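Local coordinates for protein endostatin (Mus musculus, PDB 1KOE) that inhibits angiogenesis as the C-terminal fragment of the collagen XVIII alpha1 chain and probably binds heparin, at residues F25-Q30 with F40-S45. Sequence-based numbering, arbitrary orientation.
Sequences FQCFQQ and FRAFLS
R41 and A42, whose shared peptide runs past the sulfur of C27, are both gripped by the carboxylate of D24, about one helical turn before C27 on helix 19-33: OD1 accepts the A42 backbone N-H, and OD2 forms a salt bridge with R41 NH2. R41 NH1 has a further partner in Q49. The R41 side chain leaves the strand away from the helix, and the meeting itself is van der Waals contact of C27 with the strand backbone and A42 CB. C27 has SG anti to its own carbonyl carbon (chi1 -72°), which sends the sulfur toward strand 40-42. There SG lies 3.6 Å from A42 CA. A42 CB is alongside SG at 4.0 Å. One bond back, C27 CB sits 3.7 Å from F40 O and 4.2 Å from F40 CB. The F40 ring then turns away to pack on A31, H5, V7 and E169, between the helix and the sheet. The axes of helix 25-30 and strand 40-42 approach to 6.8 Å and run roughly antiparallel, at 146°. C27 SG is bonded to C167 on strand 166-169, the antiparallel neighbour of 40-42. In this endostatin domain, of the C-type lectin clan, the helix is thus fixed on the edge strand of the mixed sheet without a hydrogen bond between the two segments, by the disulfide of the buried C27 and its close contacts, supplemented by the bonds of D24.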
loop_
_atom_site.group_PDB
_atom_site.type_symbol
_atom_site.label_atom_id
_atom_site.label_comp_id
_atom_site.label_asym_id
_atom_site.label_seq_id
_atom_site.Cartn_x
_atom_site.Cartn_y
_atom_site.Cartn_z
ATOM N N PHE A 25 -4.243 -11.989 2.757
ATOM C CA PHE A 25 -4.229 -13.271 2.055
ATOM C C PHE A 25 -3.961 -13.056 0.545
ATOM O O PHE A 25 -3.274 -13.857 -0.103
ATOM C CB PHE A 25 -5.544 -14.023 2.281
ATOM C CG PHE A 25 -5.570 -15.378 1.655
ATOM C CD1 PHE A 25 -4.514 -16.263 1.842
ATOM C CD2 PHE A 25 -6.649 -15.779 0.890
ATOM C CE1 PHE A 25 -4.538 -17.553 1.268
ATOM C CE2 PHE A 25 -6.685 -17.057 0.315
ATOM C CZ PHE A 25 -5.629 -17.942 0.505
ATOM N N GLN A 26 -4.524 -11.989 -0.027
ATOM C CA GLN A 26 -4.287 -11.684 -1.439
ATOM C C GLN A 26 -2.790 -11.423 -1.664
ATOM O O GLN A 26 -2.215 -11.935 -2.627
ATOM C CB GLN A 26 -5.138 -10.494 -1.887
ATOM C CG GLN A 26 -6.600 -10.854 -2.110
ATOM C CD GLN A 26 -6.759 -11.979 -3.129
ATOM O OE1 GLN A 26 -6.292 -11.871 -4.269
ATOM N NE2 GLN A 26 -7.385 -13.083 -2.710
ATOM N N CYS A 27 -2.170 -10.632 -0.784
ATOM C CA CYS A 27 -0.736 -10.353 -0.884
ATOM C C CYS A 27 0.065 -11.664 -0.831
ATOM O O CYS A 27 1.017 -11.857 -1.595
ATOM C CB CYS A 27 -0.281 -9.428 0.248
ATOM S SG CYS A 27 -0.854 -7.703 0.080
ATOM N N PHE A 28 -0.320 -12.549 0.081
ATOM C CA PHE A 28 0.334 -13.853 0.243
ATOM C C PHE A 28 0.219 -14.682 -1.039
ATOM O O PHE A 28 1.217 -15.191 -1.567
ATOM C CB PHE A 28 -0.315 -14.619 1.413
ATOM C CG PHE A 28 0.177 -16.042 1.561
ATOM C CD1 PHE A 28 -0.450 -17.083 0.885
ATOM C CD2 PHE A 28 1.278 -16.332 2.369
ATOM C CE1 PHE A 28 0.015 -18.400 1.005
ATOM C CE2 PHE A 28 1.748 -17.654 2.493
ATOM C CZ PHE A 28 1.111 -18.672 1.807
ATOM N N GLN A 29 -1.005 -14.815 -1.543
ATOM C CA GLN A 29 -1.254 -15.599 -2.743
ATOM C C GLN A 29 -0.524 -15.083 -3.976
ATOM O O GLN A 29 0.142 -15.850 -4.693
ATOM C CB GLN A 29 -2.751 -15.659 -3.042
ATOM C CG GLN A 29 -3.489 -16.624 -2.160
ATOM C CD GLN A 29 -3.014 -18.072 -2.368
ATOM O OE1 GLN A 29 -3.680 -18.852 -3.051
ATOM N NE2 GLN A 29 -1.863 -18.429 -1.789
ATOM N N GLN A 30 -0.606 -13.779 -4.206
ATOM C CA GLN A 30 0.010 -13.211 -5.390
ATOM C C GLN A 30 1.527 -13.204 -5.391
ATOM O O GLN A 30 2.151 -13.388 -6.447
ATOM C CB GLN A 30 -0.604 -11.852 -5.675
ATOM C CG GLN A 30 -2.074 -12.011 -5.973
ATOM C CD GLN A 30 -2.770 -10.712 -6.332
ATOM O OE1 GLN A 30 -2.136 -9.767 -6.800
ATOM N NE2 GLN A 30 -4.087 -10.668 -6.139
ATOM N N PHE A 40 4.890 -10.842 2.574
ATOM C CA PHE A 40 4.198 -9.630 2.151
ATOM C C PHE A 40 2.890 -9.422 2.877
ATOM O O PHE A 40 2.067 -10.338 2.956
ATOM C CB PHE A 40 3.919 -9.687 0.657
ATOM C CG PHE A 40 5.152 -9.555 -0.186
ATOM C CD1 PHE A 40 5.982 -10.655 -0.404
ATOM C CD2 PHE A 40 5.488 -8.333 -0.759
ATOM C CE1 PHE A 40 7.122 -10.538 -1.179
ATOM C CE2 PHE A 40 6.630 -8.216 -1.538
ATOM C CZ PHE A 40 7.446 -9.320 -1.746
ATOM N N ARG A 41 2.704 -8.213 3.389
ATOM C CA ARG A 41 1.482 -7.848 4.078
ATOM C C ARG A 41 0.849 -6.642 3.369
ATOM O O ARG A 41 1.543 -5.886 2.687
ATOM C CB ARG A 41 1.792 -7.551 5.546
ATOM C CG ARG A 41 2.250 -8.802 6.305
ATOM C CD ARG A 41 1.921 -8.754 7.777
ATOM N NE ARG A 41 0.504 -8.485 7.991
ATOM C CZ ARG A 41 0.028 -7.705 8.956
ATOM N NH1 ARG A 41 0.872 -7.115 9.806
ATOM N NH2 ARG A 41 -1.285 -7.487 9.053
ATOM N N ALA A 42 -0.469 -6.496 3.465
ATOM C CA ALA A 42 -1.150 -5.375 2.824
ATOM C C ALA A 42 -0.723 -4.058 3.463
ATOM O O ALA A 42 -0.589 -3.963 4.684
ATOM C CB ALA A 42 -2.662 -5.555 2.912
ATOM N N PHE A 43 -0.479 -3.062 2.609
ATOM C CA PHE A 43 -0.069 -1.704 2.985
ATOM C C PHE A 43 -1.354 -0.955 3.420
ATOM O O PHE A 43 -1.901 -0.147 2.676
ATOM C CB PHE A 43 0.563 -1.055 1.725
ATOM C CG PHE A 43 1.193 0.311 1.947
ATOM C CD1 PHE A 43 2.475 0.435 2.499
ATOM C CD2 PHE A 43 0.526 1.465 1.550
ATOM C CE1 PHE A 43 3.091 1.698 2.638
ATOM C CE2 PHE A 43 1.131 2.724 1.682
ATOM C CZ PHE A 43 2.420 2.835 2.227
ATOM N N LEU A 44 -1.856 -1.262 4.611
ATOM C CA LEU A 44 -3.090 -0.655 5.095
ATOM C C LEU A 44 -3.093 -0.630 6.615
ATOM O O LEU A 44 -2.482 -1.497 7.244
ATOM C CB LEU A 44 -4.294 -1.547 4.698
ATOM C CG LEU A 44 -4.635 -1.906 3.246
ATOM C CD1 LEU A 44 -5.640 -3.051 3.173
ATOM C CD2 LEU A 44 -5.173 -0.672 2.543
ATOM N N SER A 45 -3.728 0.385 7.208
ATOM C CA SER A 45 -3.919 0.389 8.661
ATOM C C SER A 45 -5.253 -0.358 8.854
ATOM O O SER A 45 -6.081 -0.408 7.937
ATOM C CB SER A 45 -4.074 1.809 9.209
ATOM O OG SER A 45 -2.823 2.431 9.409
#